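Local coordinates for protein lactaldehyde dehydrogenase (Methanocaldococcus jannaschii, PDB 3PQA) that oxidises lactaldehyde to lactate with NAD, preferring it over NADP, in the biosynthesis of coenzyme F420, at residues Asp120-Phe125 and Thr459-Lys464. Sequence-based numbering, arbitrary orientation.
Sequences DDRLIF and TIIISK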
ATOM      1  N   ASP B 120      13.080  -4.343 -15.832  1.00 15.52           N
ATOM      2  CA  ASP B 120      14.299  -5.052 -16.221  1.00 16.44           C
ATOM      3  C   ASP B 120      15.440  -4.055 -16.400  1.00 17.62           C
ATOM      4  O   ASP B 120      15.330  -3.125 -17.193  1.00 17.60           O
ATOM      5  CB  ASP B 120      14.063  -5.826 -17.514  1.00 18.12           C
ATOM      6  CG  ASP B 120      13.184  -7.051 -17.305  1.00 18.75           C
ATOM      7  OD1 ASP B 120      13.305  -7.691 -16.228  1.00 18.39           O
ATOM      8  OD2 ASP B 120      12.381  -7.365 -18.212  1.00 18.34           O
ATOM      9  N   ASP B 121      16.524  -4.244 -15.650  1.00 19.73           N
ATOM     10  CA  ASP B 121      17.713  -3.376 -15.746  1.00 21.49           C
ATOM     11  C   ASP B 121      17.424  -1.875 -15.535  1.00 20.04           C
ATOM     12  O   ASP B 121      18.130  -1.029 -16.074  1.00 20.18           O
ATOM     13  CB  ASP B 121      18.454  -3.575 -17.085  1.00 25.14           C
ATOM     14  CG  ASP B 121      18.755  -5.036 -17.387  1.00 27.45           C
ATOM     15  OD1 ASP B 121      19.601  -5.635 -16.688  1.00 25.60           O
ATOM     16  OD2 ASP B 121      18.156  -5.569 -18.347  1.00 25.67           O
ATOM     17  N   ARG B 122      16.374  -1.551 -14.777  1.00 18.04           N
ATOM     18  CA  ARG B 122      16.157  -0.174 -14.310  1.00 16.28           C
ATOM     19  C   ARG B 122      15.628  -0.226 -12.887  1.00 14.17           C
ATOM     20  O   ARG B 122      14.830  -1.102 -12.567  1.00 14.75           O
ATOM     21  CB  ARG B 122      15.187   0.582 -15.232  1.00 18.84           C
ATOM     22  CG  ARG B 122      15.719   0.758 -16.653  1.00 20.41           C
ATOM     23  CD  ARG B 122      14.808   1.547 -17.538  1.00 19.76           C
ATOM     24  NE  ARG B 122      15.067   1.324 -18.963  1.00 20.84           N
ATOM     25  CZ  ARG B 122      15.771   2.130 -19.764  1.00 20.22           C
ATOM     26  NH1 ARG B 122      16.330   3.247 -19.312  1.00 20.91           N
ATOM     27  NH2 ARG B 122      15.907   1.818 -21.047  1.00 21.08           N
ATOM     28  N   LEU B 123      16.107   0.666 -12.023  1.00 13.19           N
ATOM     29  CA  LEU B 123      15.498   0.891 -10.712  1.00 12.76           C
ATOM     30  C   LEU B 123      14.580   2.099 -10.836  1.00 11.44           C
ATOM     31  O   LEU B 123      15.038   3.200 -11.122  1.00 12.37           O
ATOM     32  CB  LEU B 123      16.569   1.145  -9.633  1.00 14.76           C
ATOM     33  CG  LEU B 123      16.091   1.442  -8.202  1.00 15.15           C
ATOM     34  CD1 LEU B 123      15.283   0.282  -7.623  1.00 14.94           C
ATOM     35  CD2 LEU B 123      17.277   1.789  -7.308  1.00 15.01           C
ATOM     36  N   ILE B 124      13.282   1.881 -10.678  1.00 10.23           N
ATOM     37  CA  ILE B 124      12.305   2.967 -10.747  1.00  9.92           C
ATOM     38  C   ILE B 124      11.664   3.190  -9.392  1.00  9.23           C
ATOM     39  O   ILE B 124      11.050   2.283  -8.832  1.00 10.34           O
ATOM     40  CB  ILE B 124      11.215   2.719 -11.822  1.00 11.34           C
ATOM     41  CG1 ILE B 124      11.862   2.538 -13.209  1.00 11.79           C
ATOM     42  CG2 ILE B 124      10.185   3.856 -11.782  1.00 11.79           C
ATOM     43  CD1 ILE B 124      10.903   2.228 -14.350  1.00 11.69           C
ATOM     44  N   PHE B 125      11.807   4.393  -8.835  1.00  9.93           N
ATOM     45  CA  PHE B 125      11.194   4.651  -7.544  1.00 10.99           C
ATOM     46  C   PHE B 125      10.632   6.065  -7.460  1.00 10.16           C
ATOM     47  O   PHE B 125      10.984   6.922  -8.267  1.00 11.20           O
ATOM     48  CB  PHE B 125      12.160   4.337  -6.380  1.00 13.46           C
ATOM     49  CG  PHE B 125      13.350   5.253  -6.303  1.00 14.14           C
ATOM     50  CD1 PHE B 125      14.470   5.049  -7.117  1.00 13.78           C
ATOM     51  CD2 PHE B 125      13.355   6.312  -5.401  1.00 13.78           C
ATOM     52  CE1 PHE B 125      15.574   5.909  -7.046  1.00 14.24           C
ATOM     53  CE2 PHE B 125      14.454   7.168  -5.320  1.00 14.23           C
ATOM     54  CZ  PHE B 125      15.564   6.962  -6.140  1.00 13.89           C
ATOM     55  N   THR B 459       9.411  10.872 -10.096  1.00  9.30           N
ATOM     56  CA  THR B 459       9.770   9.507 -10.483  1.00  8.60           C
ATOM     57  C   THR B 459      11.221   9.515 -10.911  1.00  8.47           C
ATOM     58  O   THR B 459      11.622  10.302 -11.782  1.00  9.16           O
ATOM     59  CB  THR B 459       8.882   9.022 -11.634  1.00  9.71           C
ATOM     60  OG1 THR B 459       7.509   9.206 -11.266  1.00 10.28           O
ATOM     61  CG2 THR B 459       9.178   7.538 -11.962  1.00 10.22           C
ATOM     62  N   ILE B 460      12.034   8.668 -10.282  1.00  8.95           N
ATOM     63  CA  ILE B 460      13.475   8.632 -10.536  1.00  9.60           C
ATOM     64  C   ILE B 460      13.763   7.278 -11.167  1.00  8.35           C
ATOM     65  O   ILE B 460      13.296   6.247 -10.666  1.00  9.01           O
ATOM     66  CB  ILE B 460      14.292   8.830  -9.230  1.00 11.82           C
ATOM     67  CG1 ILE B 460      13.957  10.193  -8.601  1.00 12.60           C
ATOM     68  CG2 ILE B 460      15.797   8.719  -9.502  1.00 12.50           C
ATOM     69  CD1 ILE B 460      14.474  10.390  -7.186  1.00 12.42           C
ATOM     70  N   ILE B 461      14.492   7.282 -12.273  1.00  8.37           N
ATOM     71  CA  ILE B 461      14.775   6.036 -13.015  1.00  9.00           C
ATOM     72  C   ILE B 461      16.278   5.899 -13.115  1.00  9.86           C
ATOM     73  O   ILE B 461      16.929   6.744 -13.725  1.00 10.67           O
ATOM     74  CB  ILE B 461      14.144   6.068 -14.432  1.00  9.64           C
ATOM     75  CG1 ILE B 461      12.628   6.277 -14.361  1.00 10.17           C
ATOM     76  CG2 ILE B 461      14.478   4.824 -15.244  1.00 10.35           C
ATOM     77  CD1 ILE B 461      12.211   7.751 -14.584  1.00  9.74           C
ATOM     78  N   ILE B 462      16.834   4.836 -12.537  1.00 11.20           N
ATOM     79  CA  ILE B 462      18.271   4.576 -12.664  1.00 12.48           C
ATOM     80  C   ILE B 462      18.450   3.453 -13.678  1.00 12.80           C
ATOM     81  O   ILE B 462      17.993   2.331 -13.442  1.00 13.47           O
ATOM     82  CB  ILE B 462      18.938   4.220 -11.304  1.00 14.21           C
ATOM     83  CG1 ILE B 462      18.621   5.302 -10.255  1.00 14.54           C
ATOM     84  CG2 ILE B 462      20.453   3.972 -11.499  1.00 14.42           C
ATOM     85  CD1 ILE B 462      19.138   5.021  -8.833  1.00 14.51           C
ATOM     86  N   SER B 463      19.056   3.756 -14.822  1.00 13.70           N
ATOM     87  CA  SER B 463      19.182   2.762 -15.891  1.00 15.52           C
ATOM     88  C   SER B 463      20.456   1.973 -15.656  1.00 17.63           C
ATOM     89  O   SER B 463      21.521   2.568 -15.538  1.00 17.62           O
ATOM     90  CB  SER B 463      19.230   3.430 -17.269  1.00 16.17           C
ATOM     91  OG  SER B 463      18.204   4.404 -17.391  1.00 22.07           O
ATOM     92  N   LYS B 464      20.338   0.646 -15.596  1.00 20.25           N
ATOM     93  CA  LYS B 464      21.489  -0.240 -15.347  1.00 21.58           C
ATOM     94  C   LYS B 464      22.111  -0.715 -16.655  1.00 24.44           C
ATOM     95  O   LYS B 464      21.425  -0.801 -17.675  1.00 24.78           O
ATOM     96  CB  LYS B 464      21.069  -1.453 -14.508  1.00 18.46           C
ATOM     97  CG  LYS B 464      20.240  -1.120 -13.281  1.00 17.57           C
ATOM     98  CD  LYS B 464      19.592  -2.381 -12.691  1.00 17.80           C
ATOM     99  CE  LYS B 464      18.660  -2.054 -11.556  1.00 17.45           C
ATOM    100  NZ  LYS B 464      17.699  -3.180 -11.331  1.00 17.84           N
TER
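Leu123 and Phe125 form antiparallel hydrogen-bonded pairs with Ile462 and Ile460, two backbone bonds to each; Ile462 N reaches Leu123 O at 2.8 Å. A further backbone bond, Lys464 N to Asp121 O at 2.8 Å, continues the pairing just past the strand ends.

Apolar packing dominates the face bearing Leu123, Phe125, Ile460 and Ile462. Phe125 CG sits between the backbone N and the carbonyl carbon (chi1 67°), which lays the ring across Ile460; Ile460 CB lies over one face, offset toward the rim, in a CH-pi contact 4.1 Å from the centroid. Ile462 CD1 sits at the ring edge, 4.1 Å from Phe125 CE1, and also meets Leu123 CD2. On the other face Ile124 and Ile461 lie side by side, CG1 to CG1 4.0 Å.

The Lys464 chain runs extended over the backbone of 121-123, CD 3.6 Å from Asp121 C. Replacing Lys464 by alanine is likely to strip the aliphatic cover from this backbone and leave Glu412 of another subunit without its weak, long ion-pair mate. Arg122 NH1 lies 2.9 Å from Ser463 OG and forms a salt bridge with Asp423 of a neighbouring subunit, whose Ile421 O accepts a hydrogen bond from Ser463 OG.

Together the strands form part of the arm projecting from the aldehyde dehydrogenase body for oligomerisation. Strand 114-117 flanks 122-138, while 455-463 pairs in parallel with a strand of that same neighbour, carrying the sheet across the tetramer interface.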